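Local coordinates for ATP phosphoribosyltransferase regulatory subunit (Bacillus halodurans, PDB 3OD1), which serves as the regulatory partner of the HisG catalytic subunit in the first step of histidine biosynthesis and is built like a histidyl-tRNA synthetase, at the interface of chains A and B. Sequence-based numbering; all coordinates share one arbitrary frame. Chains: chain A/B, ATP phosphoribosyltransferase regulatory subunit.

Contact 1: the interface of chains A and B. Residues chain A 7, 11-14, 16, 116; chain B 51-53, 73, 79.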
ATOM      1  N   PRO A   7       6.454 -13.672  23.203  1.00 67.08           N
ATOM      2  CA  PRO A   7       6.163 -12.235  23.263  1.00 62.02           C
ATOM      3  C   PRO A   7       4.811 -11.968  23.911  1.00 53.98           C
ATOM      4  O   PRO A   7       3.899 -12.783  23.781  1.00 49.86           O
ATOM      5  CB  PRO A   7       6.110 -11.817  21.783  1.00 61.32           C
ATOM      6  CG  PRO A   7       6.819 -12.898  21.038  1.00 61.02           C
ATOM      7  CD  PRO A   7       6.588 -14.155  21.819  1.00 60.01           C
ATOM      8  N   GLU A  11       3.297  -6.949  21.767  1.00 46.00           N
ATOM      9  CA  GLU A  11       4.620  -6.743  21.168  1.00 47.30           C
ATOM     10  C   GLU A  11       4.610  -6.885  19.649  1.00 41.80           C
ATOM     11  O   GLU A  11       3.866  -7.695  19.092  1.00 42.78           O
ATOM     12  CB  GLU A  11       5.664  -7.690  21.768  1.00 45.93           C
ATOM     13  CG  GLU A  11       5.878  -7.527  23.257  1.00 54.11           C
ATOM     14  CD  GLU A  11       7.090  -8.295  23.755  1.00 61.51           C
ATOM     15  OE1 GLU A  11       8.217  -7.944  23.346  1.00 65.67           O
ATOM     16  OE2 GLU A  11       6.920  -9.242  24.556  1.00 63.41           O
ATOM     17  N   LYS A  12       5.442  -6.081  18.996  1.00 40.72           N
ATOM     18  CA  LYS A  12       5.643  -6.141  17.548  1.00 38.91           C
ATOM     19  C   LYS A  12       7.095  -6.507  17.296  1.00 42.74           C
ATOM     20  O   LYS A  12       7.968  -6.151  18.087  1.00 44.75           O
ATOM     21  CB  LYS A  12       5.366  -4.774  16.904  1.00 35.54           C
ATOM     22  CG  LYS A  12       3.954  -4.220  17.122  1.00 40.53           C
ATOM     23  CD  LYS A  12       3.753  -2.930  16.333  1.00 40.59           C
ATOM     24  CE  LYS A  12       4.403  -1.742  17.009  1.00 47.96           C
ATOM     25  NZ  LYS A  12       3.538  -1.219  18.102  1.00 52.83           N
ATOM     26  N   PRO A  13       7.376  -7.193  16.176  1.00 39.80           N
ATOM     27  CA  PRO A  13       8.783  -7.451  15.847  1.00 36.74           C
ATOM     28  C   PRO A  13       9.606  -6.159  15.766  1.00 41.03           C
ATOM     29  O   PRO A  13       9.049  -5.109  15.450  1.00 38.78           O
ATOM     30  CB  PRO A  13       8.699  -8.119  14.469  1.00 35.62           C
ATOM     31  CG  PRO A  13       7.323  -8.778  14.480  1.00 42.21           C
ATOM     32  CD  PRO A  13       6.452  -7.792  15.197  1.00 38.63           C
ATOM     33  N   PHE A  14      10.910  -6.253  16.036  1.00 39.80           N
ATOM     34  CA  PHE A  14      11.812  -5.098  16.016  1.00 41.90           C
ATOM     35  C   PHE A  14      11.747  -4.341  14.698  1.00 35.89           C
ATOM     36  O   PHE A  14      11.738  -4.952  13.631  1.00 38.99           O
ATOM     37  CB  PHE A  14      13.259  -5.536  16.262  1.00 58.82           C
ATOM     38  CG  PHE A  14      13.468  -6.246  17.571  1.00 81.08           C
ATOM     39  CD1 PHE A  14      12.983  -5.712  18.755  1.00 90.13           C
ATOM     40  CD2 PHE A  14      14.168  -7.443  17.620  1.00 92.05           C
ATOM     41  CE1 PHE A  14      13.179  -6.365  19.965  1.00 95.46           C
ATOM     42  CE2 PHE A  14      14.370  -8.101  18.826  1.00 97.53           C
ATOM     43  CZ  PHE A  14      13.875  -7.560  20.000  1.00 98.24           C
HETATM   44  N   MSE A  16       9.310  -2.624  13.510  1.00 36.10           N
HETATM   45  CA  MSE A  16       7.954  -2.532  12.966  1.00 34.50           C
HETATM   46  C   MSE A  16       7.182  -1.429  13.695  1.00 44.20           C
HETATM   47  O   MSE A  16       7.360  -1.239  14.899  1.00 41.73           O
HETATM   48  CB  MSE A  16       7.220  -3.868  13.100  1.00 36.52           C
HETATM   49  CG  MSE A  16       7.769  -5.017  12.242  1.00 37.04           C
HETATM   50 SE   MSE A  16       7.798  -4.625  10.315  0.64 39.97          SE
HETATM   51  CE  MSE A  16       9.651  -4.045  10.188  1.00 35.04           C
ATOM     52  N   GLN A 116      16.406  -5.875  10.147  1.00 41.98           N
ATOM     53  CA  GLN A 116      16.063  -5.448  11.498  1.00 47.86           C
ATOM     54  C   GLN A 116      17.348  -5.108  12.248  1.00 49.12           C
ATOM     55  O   GLN A 116      18.326  -5.843  12.163  1.00 48.15           O
ATOM     56  CB  GLN A 116      15.280  -6.536  12.227  1.00 46.17           C
ATOM     57  CG  GLN A 116      13.918  -6.831  11.617  1.00 42.87           C
ATOM     58  CD  GLN A 116      13.247  -8.034  12.255  1.00 43.94           C
ATOM     59  OE1 GLN A 116      13.655  -9.183  12.038  1.00 43.58           O
ATOM     60  NE2 GLN A 116      12.204  -7.778  13.044  1.00 43.57           N
TER
ATOM     61  N   LEU B  51       5.016  -7.302   9.134  1.00 33.22           N
ATOM     62  CA  LEU B  51       5.396  -8.475   9.919  1.00 31.15           C
ATOM     63  C   LEU B  51       4.783  -8.439  11.313  1.00 31.76           C
ATOM     64  O   LEU B  51       4.862  -7.420  12.005  1.00 31.76           O
ATOM     65  CB  LEU B  51       6.919  -8.532  10.061  1.00 30.76           C
ATOM     66  CG  LEU B  51       7.690  -8.833   8.771  1.00 35.95           C
ATOM     67  CD1 LEU B  51       9.153  -8.428   8.910  1.00 33.07           C
ATOM     68  CD2 LEU B  51       7.573 -10.302   8.429  1.00 36.31           C
ATOM     69  N   GLU B  52       4.178  -9.550  11.716  1.00 29.33           N
ATOM     70  CA  GLU B  52       3.714  -9.724  13.091  1.00 31.42           C
ATOM     71  C   GLU B  52       4.363 -10.993  13.638  1.00 30.45           C
ATOM     72  O   GLU B  52       4.846 -11.834  12.869  1.00 35.06           O
ATOM     73  CB  GLU B  52       2.180  -9.835  13.155  1.00 32.89           C
ATOM     74  CG  GLU B  52       1.410  -8.647  12.565  1.00 32.34           C
ATOM     75  CD  GLU B  52       1.125  -7.545  13.577  1.00 35.79           C
ATOM     76  OE1 GLU B  52       1.574  -7.655  14.734  1.00 37.50           O
ATOM     77  OE2 GLU B  52       0.451  -6.565  13.215  1.00 36.79           O
ATOM     78  N   TYR B  53       4.411 -11.130  14.963  1.00 33.44           N
ATOM     79  CA  TYR B  53       4.861 -12.381  15.569  1.00 33.80           C
ATOM     80  C   TYR B  53       3.878 -13.500  15.294  1.00 37.76           C
ATOM     81  O   TYR B  53       2.666 -13.308  15.366  1.00 40.64           O
ATOM     82  CB  TYR B  53       5.011 -12.240  17.085  1.00 33.67           C
ATOM     83  CG  TYR B  53       6.259 -11.525  17.509  1.00 33.74           C
ATOM     84  CD1 TYR B  53       7.514 -12.073  17.280  1.00 37.54           C
ATOM     85  CD2 TYR B  53       6.185 -10.288  18.149  1.00 35.55           C
ATOM     86  CE1 TYR B  53       8.668 -11.395  17.681  1.00 38.86           C
ATOM     87  CE2 TYR B  53       7.314  -9.618  18.551  1.00 34.18           C
ATOM     88  CZ  TYR B  53       8.552 -10.170  18.316  1.00 41.44           C
ATOM     89  OH  TYR B  53       9.665  -9.480  18.729  1.00 48.85           O
ATOM     90  N   ASP B  73      13.074 -14.848  11.705  1.00 42.60           N
ATOM     91  CA  ASP B  73      13.896 -13.653  11.746  1.00 39.85           C
ATOM     92  C   ASP B  73      15.329 -14.067  12.063  1.00 44.20           C
ATOM     93  O   ASP B  73      15.633 -15.259  12.137  1.00 39.54           O
ATOM     94  CB  ASP B  73      13.357 -12.598  12.719  1.00 37.97           C
ATOM     95  CG  ASP B  73      13.391 -13.042  14.168  1.00 52.69           C
ATOM     96  OD1 ASP B  73      14.116 -14.003  14.502  1.00 55.88           O
ATOM     97  OD2 ASP B  73      12.690 -12.408  14.985  1.00 52.26           O
ATOM     98  N   LEU B  79       8.126 -15.267  12.506  1.00 39.96           N
ATOM     99  CA  LEU B  79       7.219 -14.182  12.187  1.00 38.58           C
ATOM    100  C   LEU B  79       6.259 -14.663  11.103  1.00 36.65           C
ATOM    101  O   LEU B  79       6.498 -15.687  10.460  1.00 35.39           O
ATOM    102  CB  LEU B  79       7.998 -12.950  11.698  1.00 38.78           C
ATOM    103  CG  LEU B  79       9.161 -12.458  12.582  1.00 39.24           C
ATOM    104  CD1 LEU B  79       9.788 -11.187  12.009  1.00 33.32           C
ATOM    105  CD2 LEU B  79       8.729 -12.234  14.036  1.00 32.00           C
TER
HETATM  106  O   HOH W   1       3.410  -8.971  16.410  1.00 36.65           O
HETATM  107  O   HOH W   2      11.685  -9.801  14.928  1.00 42.39           O
HETATM  108  O   HOH W   3       9.433  -7.405  20.553  1.00 58.56           O
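The phenol ring of B:Tyr53 is sandwiched between two prolines of chain A. On one face sits A:Pro7, whose CG lies over the middle of the ring, 3.8 Å from B:Tyr53 CG, in a CH-pi contact. The opposite face takes the pyrrolidine of A:Pro13, with CG above the ring centre, the two side chains running past each other in opposite directions. The backbone of A:Glu11 and A:Lys12 passes along the CD2-CE2 edge, bringing the carbonyl carbon C of A:Lys12 within 3.4 Å of B:Tyr53 CE2. With CG anti to the carbonyl carbon (chi1 -78°), the ring stands out from strand 51-53 of chain B into this N-terminal segment of chain A, part of the two-fold interface between two class-II synthetase-like subunits. A:Pro13 also reaches beyond the ring: its CG touches CD2 of B:Leu79 at 3.8 Å. Beside it the selenium of selenomethionine A:Met16 packs on CB of B:Leu51.

Polar groups meet across the interface through water. Water 3, in plane at the ring edge, is 2.8 Å from the phenol OH of B:Tyr53 and also meets A:Glu11 OE1 and A:Lys12 O. Water 1 joins A:Glu11 O to B:Tyr53 N and the carboxylate of B:Glu52. NE2 of A:Gln116 donates to A:Phe14 O, on a lone pair of that carbonyl, although A:Phe14 is poorly ordered; NE2 also meets water 2, which lies 2.8 Å from B:Asp73 OD2.

Contact 2: the interface of chains A and B. Residues chain A 359, 365-367; chain B 40-42, 259.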
ATOM      1  N   ARG A 359     -24.287  12.631   4.673  1.00 54.33           N
ATOM      2  CA  ARG A 359     -23.261  11.923   3.925  1.00 56.12           C
ATOM      3  C   ARG A 359     -23.413  12.252   2.442  1.00 60.20           C
ATOM      4  O   ARG A 359     -22.427  12.449   1.736  1.00 57.09           O
ATOM      5  CB  ARG A 359     -23.369  10.413   4.173  1.00 49.73           C
ATOM      6  CG  ARG A 359     -22.971   9.989   5.586  1.00 46.85           C
ATOM      7  CD  ARG A 359     -23.479   8.594   5.906  1.00 48.77           C
ATOM      8  NE  ARG A 359     -23.019   8.110   7.208  1.00 45.80           N
ATOM      9  CZ  ARG A 359     -23.494   7.023   7.806  1.00 48.12           C
ATOM     10  NH1 ARG A 359     -24.450   6.316   7.217  1.00 48.89           N
ATOM     11  NH2 ARG A 359     -23.015   6.637   8.989  1.00 40.53           N
ATOM     12  N   VAL A 365     -20.161  11.062   9.059  1.00 45.43           N
ATOM     13  CA  VAL A 365     -21.081  10.909  10.177  1.00 41.83           C
ATOM     14  C   VAL A 365     -20.960   9.539  10.813  1.00 39.55           C
ATOM     15  O   VAL A 365     -21.035   8.527  10.129  1.00 34.78           O
ATOM     16  CB  VAL A 365     -22.534  11.107   9.741  1.00 44.44           C
ATOM     17  CG1 VAL A 365     -23.468  10.971  10.952  1.00 46.16           C
ATOM     18  CG2 VAL A 365     -22.698  12.464   9.084  1.00 54.38           C
ATOM     19  N   VAL A 366     -20.756   9.510  12.124  1.00 39.16           N
ATOM     20  CA  VAL A 366     -20.862   8.263  12.858  1.00 36.72           C
ATOM     21  C   VAL A 366     -22.297   8.147  13.359  1.00 39.27           C
ATOM     22  O   VAL A 366     -22.783   9.015  14.085  1.00 40.22           O
ATOM     23  CB  VAL A 366     -19.903   8.190  14.055  1.00 32.66           C
ATOM     24  CG1 VAL A 366     -20.194   6.940  14.894  1.00 32.57           C
ATOM     25  CG2 VAL A 366     -18.454   8.212  13.583  1.00 37.91           C
ATOM     26  N   LEU A 367     -22.970   7.078  12.944  1.00 41.03           N
ATOM     27  CA  LEU A 367     -24.318   6.761  13.405  1.00 45.94           C
ATOM     28  C   LEU A 367     -24.227   5.799  14.599  1.00 38.66           C
ATOM     29  O   LEU A 367     -23.857   4.632  14.443  1.00 35.62           O
ATOM     30  CB  LEU A 367     -25.106   6.131  12.253  1.00 52.56           C
ATOM     31  CG  LEU A 367     -26.627   6.013  12.330  1.00 61.40           C
ATOM     32  CD1 LEU A 367     -27.248   7.303  12.824  1.00 61.03           C
ATOM     33  CD2 LEU A 367     -27.173   5.650  10.962  1.00 64.07           C
TER
ATOM     34  N   LEU B  40     -17.090   8.522   4.964  1.00 34.41           N
ATOM     35  CA  LEU B  40     -18.376   9.170   5.215  1.00 37.92           C
ATOM     36  C   LEU B  40     -19.174   8.537   6.365  1.00 32.88           C
ATOM     37  O   LEU B  40     -20.105   9.151   6.884  1.00 35.47           O
ATOM     38  CB  LEU B  40     -19.215   9.178   3.942  1.00 37.72           C
ATOM     39  CG  LEU B  40     -18.667  10.106   2.843  1.00 41.81           C
ATOM     40  CD1 LEU B  40     -19.506   9.986   1.572  1.00 44.82           C
ATOM     41  CD2 LEU B  40     -18.652  11.544   3.324  1.00 38.38           C
ATOM     42  N   TRP B  41     -18.828   7.312   6.749  1.00 35.51           N
ATOM     43  CA  TRP B  41     -19.530   6.634   7.852  1.00 33.05           C
ATOM     44  C   TRP B  41     -18.753   6.695   9.164  1.00 34.28           C
ATOM     45  O   TRP B  41     -19.087   5.998  10.125  1.00 33.90           O
ATOM     46  CB  TRP B  41     -19.813   5.171   7.499  1.00 30.39           C
ATOM     47  CG  TRP B  41     -20.803   4.986   6.408  1.00 35.82           C
ATOM     48  CD1 TRP B  41     -20.768   5.549   5.164  1.00 32.17           C
ATOM     49  CD2 TRP B  41     -21.979   4.161   6.444  1.00 39.22           C
ATOM     50  NE1 TRP B  41     -21.852   5.133   4.427  1.00 31.41           N
ATOM     51  CE2 TRP B  41     -22.604   4.273   5.185  1.00 33.68           C
ATOM     52  CE3 TRP B  41     -22.563   3.337   7.419  1.00 36.24           C
ATOM     53  CZ2 TRP B  41     -23.786   3.592   4.871  1.00 31.25           C
ATOM     54  CZ3 TRP B  41     -23.737   2.673   7.110  1.00 35.89           C
ATOM     55  CH2 TRP B  41     -24.338   2.806   5.847  1.00 37.67           C
ATOM     56  N   GLY B  42     -17.692   7.491   9.190  1.00 33.73           N
ATOM     57  CA  GLY B  42     -16.960   7.750  10.413  1.00 34.91           C
ATOM     58  C   GLY B  42     -15.823   6.808  10.748  1.00 30.85           C
ATOM     59  O   GLY B  42     -15.310   6.831  11.868  1.00 37.71           O
ATOM     60  N   TYR B 259     -32.142   0.921   6.503  1.00 40.83           N
ATOM     61  CA  TYR B 259     -31.090   1.400   5.607  1.00 43.09           C
ATOM     62  C   TYR B 259     -31.461   1.305   4.130  1.00 45.68           C
ATOM     63  O   TYR B 259     -30.682   1.709   3.274  1.00 47.31           O
ATOM     64  CB  TYR B 259     -29.782   0.635   5.811  1.00 39.89           C
ATOM     65  CG  TYR B 259     -28.943   1.101   6.975  1.00 36.98           C
ATOM     66  CD1 TYR B 259     -28.156   2.244   6.884  1.00 36.10           C
ATOM     67  CD2 TYR B 259     -28.897   0.367   8.156  1.00 34.87           C
ATOM     68  CE1 TYR B 259     -27.365   2.663   7.959  1.00 34.11           C
ATOM     69  CE2 TYR B 259     -28.115   0.766   9.220  1.00 34.56           C
ATOM     70  CZ  TYR B 259     -27.349   1.913   9.120  1.00 39.28           C
ATOM     71  OH  TYR B 259     -26.577   2.306  10.194  1.00 34.71           O
TER
HETATM   72  O   HOH W   4     -21.612   5.289  11.250  1.00 40.03           O
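A:Arg359 lays its guanidinium flat on the indole of B:Trp41, a cation-pi stack where the C-terminal region of one HisZ subunit meets the class-II synthetase-like partner. The two planes are 17° apart, and NH1 sits over the middle of the indole, 3.3 Å from the centroid of its six-membered ring. CZ lies 3.5 Å from B:Trp41 CD2, an atom of the ring fusion. Closer to the backbone, the arginine chain passes the last turn of helix 21-40 of chain B, where NE makes a weak hydrogen bond to B:Leu40 O.

That carbonyl has a firmer partner in the backbone N of A:Val365, at 2.9 Å, which comes from above the carbonyl plane. Farther along strand 365-369, CG2 of A:Val366 rests on the CA of B:Gly42. A:Leu367 and B:Tyr259 meet tip to tip, methyl CD2 against the phenol OH at 3.5 Å.

At the start of the strand, A:Val365 also steadies the arginine: its O accepts a hydrogen bond from A:Arg359 NH2 at 3.0 Å, lying in the guanidinium plane and so helping to fix the rotation of the group over the indole. The arginine chain is extended from CG to NE (chi2 163°), which carries the guanidinium from the end of helix 348-359 across to the tryptophan. Water 4 connects A:Leu367 N with B:Trp41 O, 2.8 Å from the former and 2.9 Å from the latter.

Contact 3: the interface of chains A and B. Residues chain A 21, 25, 336, 338, 364, 366; chain B 39, 42-44.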
ATOM      1  N   PRO A  21      -4.557   6.719  13.440  1.00 33.95           N
ATOM      2  CA  PRO A  21      -5.492   7.470  12.593  1.00 35.86           C
ATOM      3  C   PRO A  21      -5.016   8.865  12.173  1.00 36.75           C
ATOM      4  O   PRO A  21      -5.075   9.182  10.987  1.00 35.65           O
ATOM      5  CB  PRO A  21      -6.738   7.581  13.476  1.00 38.39           C
ATOM      6  CG  PRO A  21      -6.690   6.347  14.304  1.00 39.39           C
ATOM      7  CD  PRO A  21      -5.234   6.149  14.624  1.00 31.65           C
ATOM      8  N   LYS A  25      -3.907  10.091   8.326  1.00 30.26           N
ATOM      9  CA  LYS A  25      -4.491  11.167   7.528  1.00 34.35           C
ATOM     10  C   LYS A  25      -3.427  12.162   7.053  1.00 33.16           C
ATOM     11  O   LYS A  25      -3.438  12.590   5.896  1.00 36.33           O
ATOM     12  CB  LYS A  25      -5.592  11.904   8.293  1.00 38.30           C
ATOM     13  CG  LYS A  25      -6.839  11.069   8.539  1.00 53.29           C
ATOM     14  CD  LYS A  25      -7.990  11.927   9.060  1.00 61.76           C
ATOM     15  CE  LYS A  25      -9.027  11.087   9.814  1.00 67.27           C
ATOM     16  NZ  LYS A  25      -8.624  10.816  11.230  1.00 65.88           N
ATOM     17  N   HIS A 336     -11.206  14.558  15.329  1.00119.86           N
ATOM     18  CA  HIS A 336     -12.379  14.070  14.612  1.00121.20           C
ATOM     19  C   HIS A 336     -13.246  15.215  14.092  1.00116.73           C
ATOM     20  O   HIS A 336     -14.119  15.709  14.809  1.00115.06           O
ATOM     21  CB  HIS A 336     -13.235  13.182  15.513  1.00129.60           C
ATOM     22  CG  HIS A 336     -12.534  11.961  16.027  1.00139.67           C
ATOM     23  ND1 HIS A 336     -11.995  11.885  17.296  1.00143.44           N
ATOM     24  CD2 HIS A 336     -12.309  10.754  15.454  1.00142.46           C
ATOM     25  CE1 HIS A 336     -11.460  10.693  17.477  1.00143.89           C
ATOM     26  NE2 HIS A 336     -11.638   9.985  16.375  1.00143.58           N
ATOM     27  N   GLN A 338     -15.594  14.912  12.422  1.00 72.26           N
ATOM     28  CA  GLN A 338     -16.745  14.107  12.049  1.00 55.49           C
ATOM     29  C   GLN A 338     -17.917  14.519  12.925  1.00 52.34           C
ATOM     30  O   GLN A 338     -17.723  15.139  13.975  1.00 48.77           O
ATOM     31  CB  GLN A 338     -16.412  12.622  12.248  1.00 54.77           C
ATOM     32  CG  GLN A 338     -15.178  12.152  11.457  1.00 60.19           C
ATOM     33  CD  GLN A 338     -14.409  11.036  12.157  1.00 59.76           C
ATOM     34  OE1 GLN A 338     -14.437  10.926  13.382  1.00 62.80           O
ATOM     35  NE2 GLN A 338     -13.709  10.212  11.376  1.00 46.68           N
ATOM     36  N   ALA A 364     -18.807  13.562   6.991  1.00 49.42           N
ATOM     37  CA  ALA A 364     -18.589  12.295   7.676  1.00 47.41           C
ATOM     38  C   ALA A 364     -19.515  12.207   8.881  1.00 51.10           C
ATOM     39  O   ALA A 364     -19.645  13.165   9.643  1.00 54.91           O
ATOM     40  CB  ALA A 364     -17.138  12.171   8.118  1.00 49.05           C
ATOM     41  N   VAL A 366     -20.756   9.510  12.124  1.00 39.16           N
ATOM     42  CA  VAL A 366     -20.862   8.263  12.858  1.00 36.72           C
ATOM     43  C   VAL A 366     -22.297   8.147  13.359  1.00 39.27           C
ATOM     44  O   VAL A 366     -22.783   9.015  14.085  1.00 40.22           O
ATOM     45  CB  VAL A 366     -19.903   8.190  14.055  1.00 32.66           C
ATOM     46  CG1 VAL A 366     -20.194   6.940  14.894  1.00 32.57           C
ATOM     47  CG2 VAL A 366     -18.454   8.212  13.583  1.00 37.91           C
TER
ATOM     48  N   ASN B  39     -15.238   6.489   4.711  1.00 35.43           N
ATOM     49  CA  ASN B  39     -14.897   7.678   5.489  1.00 32.99           C
ATOM     50  C   ASN B  39     -16.117   8.506   5.864  1.00 33.25           C
ATOM     51  O   ASN B  39     -16.166   9.124   6.940  1.00 34.17           O
ATOM     52  CB  ASN B  39     -13.894   8.545   4.736  1.00 41.75           C
ATOM     53  CG  ASN B  39     -12.687   8.873   5.577  1.00 60.94           C
ATOM     54  OD1 ASN B  39     -12.409  10.042   5.841  1.00 76.25           O
ATOM     55  ND2 ASN B  39     -11.973   7.837   6.033  1.00 56.23           N
ATOM     56  N   GLY B  42     -17.692   7.491   9.190  1.00 33.73           N
ATOM     57  CA  GLY B  42     -16.960   7.750  10.413  1.00 34.91           C
ATOM     58  C   GLY B  42     -15.823   6.808  10.748  1.00 30.85           C
ATOM     59  O   GLY B  42     -15.310   6.831  11.868  1.00 37.71           O
ATOM     60  N   TYR B  43     -15.412   5.975   9.794  1.00 33.94           N
ATOM     61  CA  TYR B  43     -14.312   5.039  10.044  1.00 30.13           C
ATOM     62  C   TYR B  43     -12.982   5.736   9.780  1.00 33.17           C
ATOM     63  O   TYR B  43     -12.890   6.592   8.893  1.00 37.34           O
ATOM     64  CB  TYR B  43     -14.468   3.762   9.197  1.00 30.84           C
ATOM     65  CG  TYR B  43     -15.606   2.885   9.677  1.00 28.57           C
ATOM     66  CD1 TYR B  43     -15.355   1.706  10.372  1.00 30.77           C
ATOM     67  CD2 TYR B  43     -16.930   3.253   9.461  1.00 30.48           C
ATOM     68  CE1 TYR B  43     -16.387   0.909  10.835  1.00 36.06           C
ATOM     69  CE2 TYR B  43     -17.983   2.466   9.937  1.00 33.15           C
ATOM     70  CZ  TYR B  43     -17.699   1.299  10.623  1.00 33.51           C
ATOM     71  OH  TYR B  43     -18.723   0.508  11.074  1.00 33.45           O
ATOM     72  N   ASP B  44     -11.969   5.416  10.578  1.00 27.44           N
ATOM     73  CA  ASP B  44     -10.633   6.003  10.384  1.00 29.64           C
ATOM     74  C   ASP B  44      -9.685   4.938   9.857  1.00 32.06           C
ATOM     75  O   ASP B  44      -9.519   3.880  10.476  1.00 31.26           O
ATOM     76  CB  ASP B  44     -10.041   6.518  11.696  1.00 37.23           C
ATOM     77  CG  ASP B  44     -10.779   7.722  12.260  1.00 41.39           C
ATOM     78  OD1 ASP B  44     -11.177   8.627  11.504  1.00 42.88           O
ATOM     79  OD2 ASP B  44     -10.920   7.773  13.485  1.00 43.40           O
TER
HETATM   80  O   HOH W   5     -14.161   9.723   8.695  1.00 49.10           O
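Two polar side chains of chain A, A:Lys25 and A:Gln338, converge on one carboxylate oxygen, OD1 of B:Asp44, in this part of the subunit interface of HisZ, a member of the class-II synthetase family. The firmer hydrogen bond comes from the amide NE2 of A:Gln338, 3.0 Å from OD1. It arrives on the syn side but 31° out of the carboxylate plane, and it is bent, with 136° at the hydrogen; amide and carboxylate nevertheless lie nearly parallel.

The charged contact is looser. A:Lys25, on helix 21-40, turns at its last torsion (chi4 82°) to bring NZ to 3.4 Å from OD1, a salt bridge whose hydrogen bond is weak. The imidazole of A:His336 is nearby on the OD2 side, though poorly ordered. A leucine in place of B:Asp44 would probably leave the A:Lys25 ammonium without its counter-charge and the A:Gln338 amide without its acceptor across the interface.

Through water, the same NE2 of A:Gln338 reaches a second part of chain B: water 5 is 2.8 Å from it and 2.7 Å from the backbone O of B:Asn39, near the end of helix 21-40. This amide nitrogen is therefore tied both to B:Asp44 and, by way of the water, to the helix.

Carbon-atom contacts flank the polar group. CB of A:Pro21 packs on the CB of B:Asp44 at 3.9 Å, while the methyl CB of A:Ala364 is set against a backbone carbonyl oxygen, 3.4 Å from B:Asn39 O.

Contacts 2 and 3 are neighbours: the centres of their C-alpha atoms are about 9 Å apart, and they share A:Val366 and B:Gly42. Both engage the end of helix 21-40 of chain B and the turn after it, against strand 365-369 of chain A; contact 3 adds the start of chain A's own helix 21-40, so this helix serves both sides. Contact 1 lies about 35 Å from contact 2 and about 29 Å from contact 3, measured between the same centres. Because the interface is two-fold symmetric, each contact recurs with the chains exchanged, so both ends of each subunit probably help hold the dimer together.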